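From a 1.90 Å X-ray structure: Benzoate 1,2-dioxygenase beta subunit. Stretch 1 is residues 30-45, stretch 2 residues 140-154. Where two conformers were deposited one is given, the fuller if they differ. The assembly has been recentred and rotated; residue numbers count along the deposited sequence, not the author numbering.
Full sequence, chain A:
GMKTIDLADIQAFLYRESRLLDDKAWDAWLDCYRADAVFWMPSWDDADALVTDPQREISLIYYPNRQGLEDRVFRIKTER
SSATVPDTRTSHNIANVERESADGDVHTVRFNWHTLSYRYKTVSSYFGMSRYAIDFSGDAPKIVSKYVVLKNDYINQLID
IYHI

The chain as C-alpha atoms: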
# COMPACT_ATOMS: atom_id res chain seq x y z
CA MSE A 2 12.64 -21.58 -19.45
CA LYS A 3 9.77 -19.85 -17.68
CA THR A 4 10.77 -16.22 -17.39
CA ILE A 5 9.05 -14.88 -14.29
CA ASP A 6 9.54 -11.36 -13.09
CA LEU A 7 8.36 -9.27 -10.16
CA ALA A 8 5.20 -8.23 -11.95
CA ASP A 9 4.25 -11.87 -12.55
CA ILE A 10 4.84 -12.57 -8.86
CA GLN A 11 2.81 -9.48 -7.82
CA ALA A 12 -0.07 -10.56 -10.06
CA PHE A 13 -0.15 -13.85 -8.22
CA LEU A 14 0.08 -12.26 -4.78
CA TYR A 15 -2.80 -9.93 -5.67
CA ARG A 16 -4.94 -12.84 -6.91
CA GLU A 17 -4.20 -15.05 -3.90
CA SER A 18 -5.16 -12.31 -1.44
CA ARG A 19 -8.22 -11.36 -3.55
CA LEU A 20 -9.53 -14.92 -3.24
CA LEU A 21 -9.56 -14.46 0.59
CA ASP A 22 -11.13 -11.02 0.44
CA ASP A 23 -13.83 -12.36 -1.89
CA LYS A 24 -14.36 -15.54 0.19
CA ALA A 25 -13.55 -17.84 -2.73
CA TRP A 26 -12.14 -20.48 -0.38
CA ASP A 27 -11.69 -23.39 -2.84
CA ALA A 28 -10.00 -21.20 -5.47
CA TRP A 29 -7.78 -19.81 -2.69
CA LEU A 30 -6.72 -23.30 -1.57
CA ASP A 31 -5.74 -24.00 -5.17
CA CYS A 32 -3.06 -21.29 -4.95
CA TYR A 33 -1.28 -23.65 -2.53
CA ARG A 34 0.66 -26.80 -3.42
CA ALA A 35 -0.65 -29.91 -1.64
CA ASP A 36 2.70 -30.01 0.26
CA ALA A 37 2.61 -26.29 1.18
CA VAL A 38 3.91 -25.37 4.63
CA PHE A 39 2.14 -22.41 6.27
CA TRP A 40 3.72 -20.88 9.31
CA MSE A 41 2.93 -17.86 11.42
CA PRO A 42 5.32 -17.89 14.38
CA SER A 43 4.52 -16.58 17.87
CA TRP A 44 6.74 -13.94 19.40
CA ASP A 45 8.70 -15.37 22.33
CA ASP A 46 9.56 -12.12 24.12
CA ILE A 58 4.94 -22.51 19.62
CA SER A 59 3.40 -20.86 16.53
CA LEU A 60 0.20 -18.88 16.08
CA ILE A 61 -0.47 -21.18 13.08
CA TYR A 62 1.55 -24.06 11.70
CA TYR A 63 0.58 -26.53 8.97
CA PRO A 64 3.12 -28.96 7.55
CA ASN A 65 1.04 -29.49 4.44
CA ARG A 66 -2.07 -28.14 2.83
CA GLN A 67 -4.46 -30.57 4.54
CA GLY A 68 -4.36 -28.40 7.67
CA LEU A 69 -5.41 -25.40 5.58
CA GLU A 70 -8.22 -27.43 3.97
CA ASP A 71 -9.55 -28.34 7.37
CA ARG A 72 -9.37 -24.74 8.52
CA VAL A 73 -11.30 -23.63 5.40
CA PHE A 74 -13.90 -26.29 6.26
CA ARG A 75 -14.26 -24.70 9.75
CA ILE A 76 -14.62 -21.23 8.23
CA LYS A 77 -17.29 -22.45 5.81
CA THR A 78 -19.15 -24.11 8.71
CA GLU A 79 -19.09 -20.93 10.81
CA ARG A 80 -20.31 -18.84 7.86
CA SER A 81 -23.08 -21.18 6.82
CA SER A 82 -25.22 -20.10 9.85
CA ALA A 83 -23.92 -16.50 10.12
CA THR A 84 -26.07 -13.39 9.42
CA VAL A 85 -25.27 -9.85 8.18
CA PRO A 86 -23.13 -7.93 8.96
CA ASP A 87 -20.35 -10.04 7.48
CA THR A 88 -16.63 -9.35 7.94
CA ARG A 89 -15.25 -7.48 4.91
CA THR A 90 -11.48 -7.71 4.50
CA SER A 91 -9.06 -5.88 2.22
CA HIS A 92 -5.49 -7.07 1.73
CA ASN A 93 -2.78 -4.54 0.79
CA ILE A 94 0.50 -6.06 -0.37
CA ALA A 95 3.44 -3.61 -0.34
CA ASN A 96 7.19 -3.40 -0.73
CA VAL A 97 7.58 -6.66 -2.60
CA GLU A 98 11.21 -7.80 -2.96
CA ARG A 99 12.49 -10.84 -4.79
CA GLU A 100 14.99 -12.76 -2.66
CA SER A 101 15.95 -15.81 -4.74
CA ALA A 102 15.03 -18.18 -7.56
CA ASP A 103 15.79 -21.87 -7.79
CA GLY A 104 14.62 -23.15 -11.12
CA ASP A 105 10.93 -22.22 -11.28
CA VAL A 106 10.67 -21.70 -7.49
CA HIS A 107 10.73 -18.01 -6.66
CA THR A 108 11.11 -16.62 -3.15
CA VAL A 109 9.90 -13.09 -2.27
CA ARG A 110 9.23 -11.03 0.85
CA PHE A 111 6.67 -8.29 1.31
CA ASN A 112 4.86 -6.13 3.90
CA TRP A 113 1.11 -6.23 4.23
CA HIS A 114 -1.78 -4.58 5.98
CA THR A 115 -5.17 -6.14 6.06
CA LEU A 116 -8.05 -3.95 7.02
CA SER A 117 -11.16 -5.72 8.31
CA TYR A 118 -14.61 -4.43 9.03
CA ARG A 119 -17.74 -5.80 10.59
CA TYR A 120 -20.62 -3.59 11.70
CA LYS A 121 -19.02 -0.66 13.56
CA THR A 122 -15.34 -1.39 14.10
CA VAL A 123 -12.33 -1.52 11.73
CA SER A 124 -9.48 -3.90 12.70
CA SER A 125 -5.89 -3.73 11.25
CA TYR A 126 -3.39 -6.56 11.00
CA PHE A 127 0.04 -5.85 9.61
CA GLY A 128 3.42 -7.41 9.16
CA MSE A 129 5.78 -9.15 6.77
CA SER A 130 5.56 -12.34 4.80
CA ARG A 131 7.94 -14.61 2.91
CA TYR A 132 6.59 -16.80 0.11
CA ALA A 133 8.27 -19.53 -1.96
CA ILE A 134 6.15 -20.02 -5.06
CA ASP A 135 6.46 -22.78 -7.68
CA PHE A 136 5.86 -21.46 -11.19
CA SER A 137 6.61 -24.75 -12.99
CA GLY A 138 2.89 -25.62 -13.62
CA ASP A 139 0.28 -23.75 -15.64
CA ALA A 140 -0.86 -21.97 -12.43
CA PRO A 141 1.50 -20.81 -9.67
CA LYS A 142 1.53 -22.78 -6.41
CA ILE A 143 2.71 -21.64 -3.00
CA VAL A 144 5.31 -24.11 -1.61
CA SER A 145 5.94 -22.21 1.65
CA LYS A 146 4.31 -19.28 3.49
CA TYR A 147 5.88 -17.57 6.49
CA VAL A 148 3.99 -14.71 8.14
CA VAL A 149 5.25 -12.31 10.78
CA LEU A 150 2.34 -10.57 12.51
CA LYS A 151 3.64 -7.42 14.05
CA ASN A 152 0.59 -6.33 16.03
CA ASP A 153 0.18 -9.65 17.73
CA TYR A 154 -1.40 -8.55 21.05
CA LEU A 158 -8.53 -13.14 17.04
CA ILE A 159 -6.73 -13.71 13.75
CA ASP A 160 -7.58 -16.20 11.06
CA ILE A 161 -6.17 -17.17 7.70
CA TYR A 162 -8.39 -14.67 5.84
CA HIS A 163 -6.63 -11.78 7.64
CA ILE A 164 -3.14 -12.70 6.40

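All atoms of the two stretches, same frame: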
# COMPACT_ATOMS: atom_id res chain seq x y z
N LEU A 30 -7.48 -22.11 -1.90
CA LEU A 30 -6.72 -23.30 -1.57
C LEU A 30 -5.93 -23.75 -2.76
O LEU A 30 -4.85 -24.28 -2.58
CB LEU A 30 -7.62 -24.45 -1.09
CG LEU A 30 -8.15 -24.28 0.34
CD1 LEU A 30 -9.41 -25.13 0.61
CD2 LEU A 30 -7.05 -24.48 1.39
N ASP A 31 -6.47 -23.58 -3.96
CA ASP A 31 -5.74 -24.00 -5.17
C ASP A 31 -4.54 -23.15 -5.51
O ASP A 31 -3.81 -23.49 -6.43
CB ASP A 31 -6.66 -24.08 -6.38
CG ASP A 31 -7.44 -25.37 -6.44
OD1 ASP A 31 -7.00 -26.39 -5.84
OD2 ASP A 31 -8.50 -25.35 -7.10
N CYS A 32 -4.30 -22.06 -4.79
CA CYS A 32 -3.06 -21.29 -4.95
C CYS A 32 -1.92 -21.92 -4.17
O CYS A 32 -0.78 -21.44 -4.28
CB CYS A 32 -3.23 -19.84 -4.43
SG CYS A 32 -4.46 -18.90 -5.32
N TYR A 33 -2.24 -22.97 -3.39
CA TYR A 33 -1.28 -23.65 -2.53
C TYR A 33 -1.00 -25.08 -3.00
O TYR A 33 -1.91 -25.83 -3.31
CB TYR A 33 -1.74 -23.70 -1.06
CG TYR A 33 -1.73 -22.32 -0.39
CD1 TYR A 33 -2.74 -21.40 -0.65
CD2 TYR A 33 -0.72 -21.94 0.49
CE1 TYR A 33 -2.75 -20.14 -0.04
CE2 TYR A 33 -0.72 -20.70 1.11
CZ TYR A 33 -1.70 -19.78 0.81
OH TYR A 33 -1.67 -18.54 1.44
N ARG A 34 0.27 -25.42 -3.06
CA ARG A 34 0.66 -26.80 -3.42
C ARG A 34 0.21 -27.74 -2.30
O ARG A 34 0.20 -27.39 -1.12
CB ARG A 34 2.16 -26.90 -3.67
CG ARG A 34 2.47 -27.78 -4.86
CD ARG A 34 3.88 -27.59 -5.43
NE ARG A 34 4.89 -28.03 -4.48
CZ ARG A 34 6.19 -28.06 -4.77
NH1 ARG A 34 6.62 -27.67 -5.96
NH2 ARG A 34 7.05 -28.47 -3.87
N ALA A 35 -0.17 -28.98 -2.66
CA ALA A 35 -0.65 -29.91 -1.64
C ALA A 35 0.35 -30.06 -0.48
O ALA A 35 -0.04 -30.26 0.67
CB ALA A 35 -0.97 -31.27 -2.27
N ASP A 36 1.64 -29.91 -0.77
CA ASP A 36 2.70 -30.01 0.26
C ASP A 36 3.13 -28.65 0.83
O ASP A 36 4.19 -28.55 1.44
CB ASP A 36 3.93 -30.73 -0.31
CG ASP A 36 4.63 -29.95 -1.38
OD1 ASP A 36 4.02 -29.06 -2.01
OD2 ASP A 36 5.82 -30.25 -1.62
N ALA A 37 2.29 -27.62 0.66
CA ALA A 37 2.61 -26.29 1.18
C ALA A 37 2.73 -26.29 2.70
O ALA A 37 1.90 -26.87 3.39
CB ALA A 37 1.55 -25.26 0.74
N VAL A 38 3.77 -25.63 3.21
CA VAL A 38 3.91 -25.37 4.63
C VAL A 38 3.49 -23.92 4.88
O VAL A 38 3.84 -23.04 4.09
CB VAL A 38 5.38 -25.52 5.11
CG1 VAL A 38 5.49 -25.23 6.60
CG2 VAL A 38 5.90 -26.91 4.80
N PHE A 39 2.75 -23.70 5.95
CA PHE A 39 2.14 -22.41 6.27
C PHE A 39 2.45 -22.16 7.72
O PHE A 39 2.03 -22.92 8.57
CB PHE A 39 0.62 -22.49 6.05
CG PHE A 39 -0.12 -21.19 6.23
CD1 PHE A 39 -0.23 -20.59 7.48
CD2 PHE A 39 -0.75 -20.58 5.14
CE1 PHE A 39 -0.94 -19.38 7.64
CE2 PHE A 39 -1.46 -19.38 5.30
CZ PHE A 39 -1.56 -18.79 6.55
N TRP A 40 3.18 -21.10 8.00
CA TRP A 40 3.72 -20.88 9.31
C TRP A 40 3.68 -19.42 9.72
O TRP A 40 4.33 -18.53 9.11
CB TRP A 40 5.14 -21.39 9.34
CG TRP A 40 5.80 -21.21 10.65
CD1 TRP A 40 5.21 -21.26 11.89
CD2 TRP A 40 7.19 -21.00 10.86
NE1 TRP A 40 6.16 -21.08 12.86
CE2 TRP A 40 7.38 -20.91 12.26
CE3 TRP A 40 8.29 -20.88 10.02
CZ2 TRP A 40 8.64 -20.69 12.83
CZ3 TRP A 40 9.55 -20.63 10.58
CH2 TRP A 40 9.71 -20.55 11.98
N MSE A 41 2.91 -19.16 10.78
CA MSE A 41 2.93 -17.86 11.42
C MSE A 41 3.43 -18.04 12.81
O MSE A 41 2.64 -18.43 13.67
CB MSE A 41 1.54 -17.21 11.44
CG MSE A 41 1.54 -15.85 12.13
SE MSE A 41 -0.20 -14.86 11.82
CE MSE A 41 -1.30 -16.05 12.66
N PRO A 42 4.73 -17.76 13.05
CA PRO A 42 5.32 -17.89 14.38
C PRO A 42 4.73 -16.94 15.45
O PRO A 42 4.17 -15.90 15.14
CB PRO A 42 6.79 -17.56 14.14
CG PRO A 42 6.79 -16.72 12.90
CD PRO A 42 5.74 -17.29 12.06
N SER A 43 4.85 -17.37 16.70
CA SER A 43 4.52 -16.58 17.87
C SER A 43 5.75 -15.75 18.11
O SER A 43 6.83 -16.07 17.59
CB SER A 43 4.28 -17.50 19.10
N TRP A 44 5.60 -14.70 18.90
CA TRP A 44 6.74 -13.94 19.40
C TRP A 44 7.02 -14.47 20.80
O TRP A 44 6.12 -14.48 21.65
CB TRP A 44 6.43 -12.45 19.48
CG TRP A 44 6.24 -11.79 18.15
CD1 TRP A 44 5.11 -11.80 17.37
CD2 TRP A 44 7.20 -11.01 17.44
NE1 TRP A 44 5.31 -11.09 16.22
CE2 TRP A 44 6.58 -10.58 16.23
CE3 TRP A 44 8.52 -10.61 17.70
CZ2 TRP A 44 7.24 -9.78 15.29
CZ3 TRP A 44 9.19 -9.83 16.75
CH2 TRP A 44 8.54 -9.42 15.55
N ASP A 45 8.24 -14.94 21.02
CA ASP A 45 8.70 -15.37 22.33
C ASP A 45 9.55 -14.24 22.90
O ASP A 45 10.79 -14.25 22.77
CB ASP A 45 9.53 -16.65 22.21
N ALA A 140 -0.46 -22.97 -13.44
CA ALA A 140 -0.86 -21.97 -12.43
C ALA A 140 0.13 -21.99 -11.29
O ALA A 140 0.55 -23.07 -10.88
CB ALA A 140 -2.24 -22.25 -11.91
N PRO A 141 0.52 -20.81 -10.76
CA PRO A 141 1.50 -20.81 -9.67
C PRO A 141 0.98 -21.51 -8.43
O PRO A 141 -0.23 -21.53 -8.21
CB PRO A 141 1.73 -19.31 -9.39
CG PRO A 141 1.32 -18.65 -10.66
CD PRO A 141 0.14 -19.42 -11.11
N LYS A 142 1.89 -22.06 -7.62
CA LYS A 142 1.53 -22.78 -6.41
C LYS A 142 2.48 -22.43 -5.28
O LYS A 142 3.71 -22.58 -5.41
CB LYS A 142 1.56 -24.30 -6.63
CG LYS A 142 0.62 -24.88 -7.67
CD LYS A 142 -0.81 -25.06 -7.11
CE LYS A 142 -1.82 -25.53 -8.14
NZ LYS A 142 -3.13 -25.91 -7.48
N ILE A 143 1.92 -21.91 -4.19
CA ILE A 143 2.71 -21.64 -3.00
C ILE A 143 3.29 -22.93 -2.40
O ILE A 143 2.56 -23.86 -2.10
CB ILE A 143 1.90 -20.91 -1.92
CG1 ILE A 143 1.51 -19.49 -2.46
CG2 ILE A 143 2.72 -20.88 -0.62
CD1 ILE A 143 0.32 -18.83 -1.82
N VAL A 144 4.60 -22.96 -2.21
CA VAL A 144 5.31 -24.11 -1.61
C VAL A 144 5.55 -23.85 -0.12
O VAL A 144 5.49 -24.76 0.69
CB VAL A 144 6.67 -24.34 -2.29
CG1 VAL A 144 7.46 -25.36 -1.52
CG2 VAL A 144 6.46 -24.79 -3.73
N SER A 145 5.75 -22.58 0.25
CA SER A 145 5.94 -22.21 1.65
C SER A 145 5.46 -20.77 1.91
O SER A 145 5.75 -19.88 1.14
CB SER A 145 7.43 -22.35 2.04
OG SER A 145 7.77 -21.55 3.17
N LYS A 146 4.72 -20.58 3.01
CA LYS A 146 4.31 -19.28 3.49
C LYS A 146 4.70 -19.08 4.95
O LYS A 146 4.38 -19.87 5.83
CB LYS A 146 2.81 -19.09 3.27
CG LYS A 146 2.22 -17.83 3.92
CD LYS A 146 0.92 -17.54 3.31
CE LYS A 146 0.17 -16.43 4.08
NZ LYS A 146 -1.04 -15.98 3.27
N TYR A 147 5.41 -17.98 5.19
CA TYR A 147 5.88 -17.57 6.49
C TYR A 147 5.35 -16.16 6.71
O TYR A 147 5.56 -15.27 5.87
CB TYR A 147 7.40 -17.53 6.47
CG TYR A 147 8.06 -16.99 7.70
CD1 TYR A 147 8.16 -17.75 8.85
CD2 TYR A 147 8.63 -15.72 7.69
CE1 TYR A 147 8.79 -17.28 9.96
CE2 TYR A 147 9.26 -15.23 8.82
CZ TYR A 147 9.34 -16.00 9.95
OH TYR A 147 9.99 -15.50 11.06
N VAL A 148 4.68 -15.96 7.84
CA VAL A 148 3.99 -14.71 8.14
C VAL A 148 4.41 -14.24 9.50
O VAL A 148 4.22 -14.95 10.48
CB VAL A 148 2.46 -14.87 8.19
CG1 VAL A 148 1.79 -13.52 8.51
CG2 VAL A 148 1.92 -15.44 6.92
N VAL A 149 4.94 -13.04 9.55
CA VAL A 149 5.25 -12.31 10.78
C VAL A 149 4.16 -11.26 11.03
O VAL A 149 4.02 -10.25 10.29
CB VAL A 149 6.67 -11.69 10.65
CG1 VAL A 149 7.07 -10.85 11.88
CG2 VAL A 149 7.66 -12.82 10.41
N LEU A 150 3.35 -11.52 12.06
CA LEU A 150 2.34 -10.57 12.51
C LEU A 150 2.96 -9.64 13.51
O LEU A 150 3.37 -10.05 14.62
CB LEU A 150 1.17 -11.27 13.15
CG LEU A 150 0.06 -10.40 13.75
CD1 LEU A 150 -0.71 -9.72 12.66
CD2 LEU A 150 -0.81 -11.29 14.59
N LYS A 151 3.01 -8.37 13.16
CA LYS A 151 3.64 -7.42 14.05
C LYS A 151 2.76 -6.90 15.17
O LYS A 151 3.28 -6.62 16.25
CB LYS A 151 4.32 -6.30 13.27
CG LYS A 151 5.57 -6.76 12.54
CD LYS A 151 6.28 -5.64 11.80
CE LYS A 151 7.59 -6.17 11.23
NZ LYS A 151 8.40 -5.20 10.47
N ASN A 152 1.46 -6.79 14.96
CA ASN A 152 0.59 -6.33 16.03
C ASN A 152 -0.12 -7.54 16.61
O ASN A 152 -1.29 -7.78 16.35
CB ASN A 152 -0.36 -5.20 15.60
CG ASN A 152 -1.33 -5.60 14.52
OD1 ASN A 152 -1.00 -6.30 13.55
ND2 ASN A 152 -2.54 -5.18 14.69
N ASP A 153 0.64 -8.33 17.33
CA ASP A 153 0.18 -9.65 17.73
C ASP A 153 -0.71 -9.64 18.98
O ASP A 153 -1.55 -10.53 19.12
CB ASP A 153 1.34 -10.63 17.89
CG ASP A 153 2.30 -10.24 18.96
OD1 ASP A 153 2.54 -9.03 19.15
OD2 ASP A 153 2.82 -11.16 19.62
N TYR A 154 -0.55 -8.67 19.87
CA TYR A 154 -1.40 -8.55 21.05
C TYR A 154 -2.55 -7.57 20.78
O TYR A 154 -3.72 -7.98 20.67
CB TYR A 154 -0.59 -8.10 22.27
O HOH W 1 -2.81 -27.29 -5.50
O HOH W 2 6.72 -27.33 1.32
O HOH W 3 4.07 -13.79 13.37

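Two strands more than a hundred residues apart in sequence run side by side in parallel, the strand running through V38 to M41 beside the one running through S145 to V148, their directions 3° apart. The backbone ladder fixes the register: K146 N donates to V38 O (2.8 Å), W40 N to K146 O (2.8 Å) and V148 N to W40 O (2.9 Å). An earlier ladder brackets Y33 and I143, with I143 N to C32 O at 2.7 Å and R34 N to I143 O at 2.9 Å. Between them both stretches turn a corner, the first at A35 and D36, the second at V144, and parallel pairing resumes beyond it, with V38 N donating to V144 O at 3.2 Å.

Within this register, the rotamers of the larger side chains show how each meets its partners. K146 is extended, with all four chi angles t, and this stretched form runs its methylenes along the aromatic residues of the neighbouring strand. Its CG lies over one face of the F39 ring, K146 CE comes 3.6 Å from F39 CE2, and its CD sits at the edge of the Y33 ring. The chain then ends in a hydrogen bond from K146 NZ to Y33 OH, 3.2 Å. A buried lysine thus uses its length as apolar surface and spends its charge at the tip. Y33, chi1 m, offers a ring face to I143, whose CD1 stands 3.6 Å from the ring centroid and 19° off the normal, a CH-pi contact.

The face bearing W40 and Y147 follows a different rule. Both residues take chi1 t but differ in chi2, 33° and 77°, and their planes meet at 60°. The edge of Y147 points at the face of W40 in an offset edge-to-face pair, with W40 CE3 and Y147 CD1 3.3 Å apart. P42 extends the cluster, its CG 3.6 Å from Y147 CE1.

At the corner, R34 has an off-well chi1 of -139°, in a conformation that serves two partners. R34 NE donates to D36 OD1 at 2.8 Å within a salt bridge, while V144 CG2 packs over one face of the guanidinium, 3.4 Å from R34 CZ. K142 bends instead, chi1 and chi2 both m, and K142 NZ donates to D31 O at 2.7 Å; a water links the same NZ to Y33 O.

Beyond the strands, W44, chi1 m, has more of its surface covered by the other stretch than any other residue here. W44 NE1 donates to L150 O at 2.7 Å, near the ring plane, while W44 CZ2 approaches V149 CG1 at 3.6 Å. One indole therefore supplies both a polar anchor and apolar packing. A further water joins P42 O, V148 O and L150 N where direct pairing gives out.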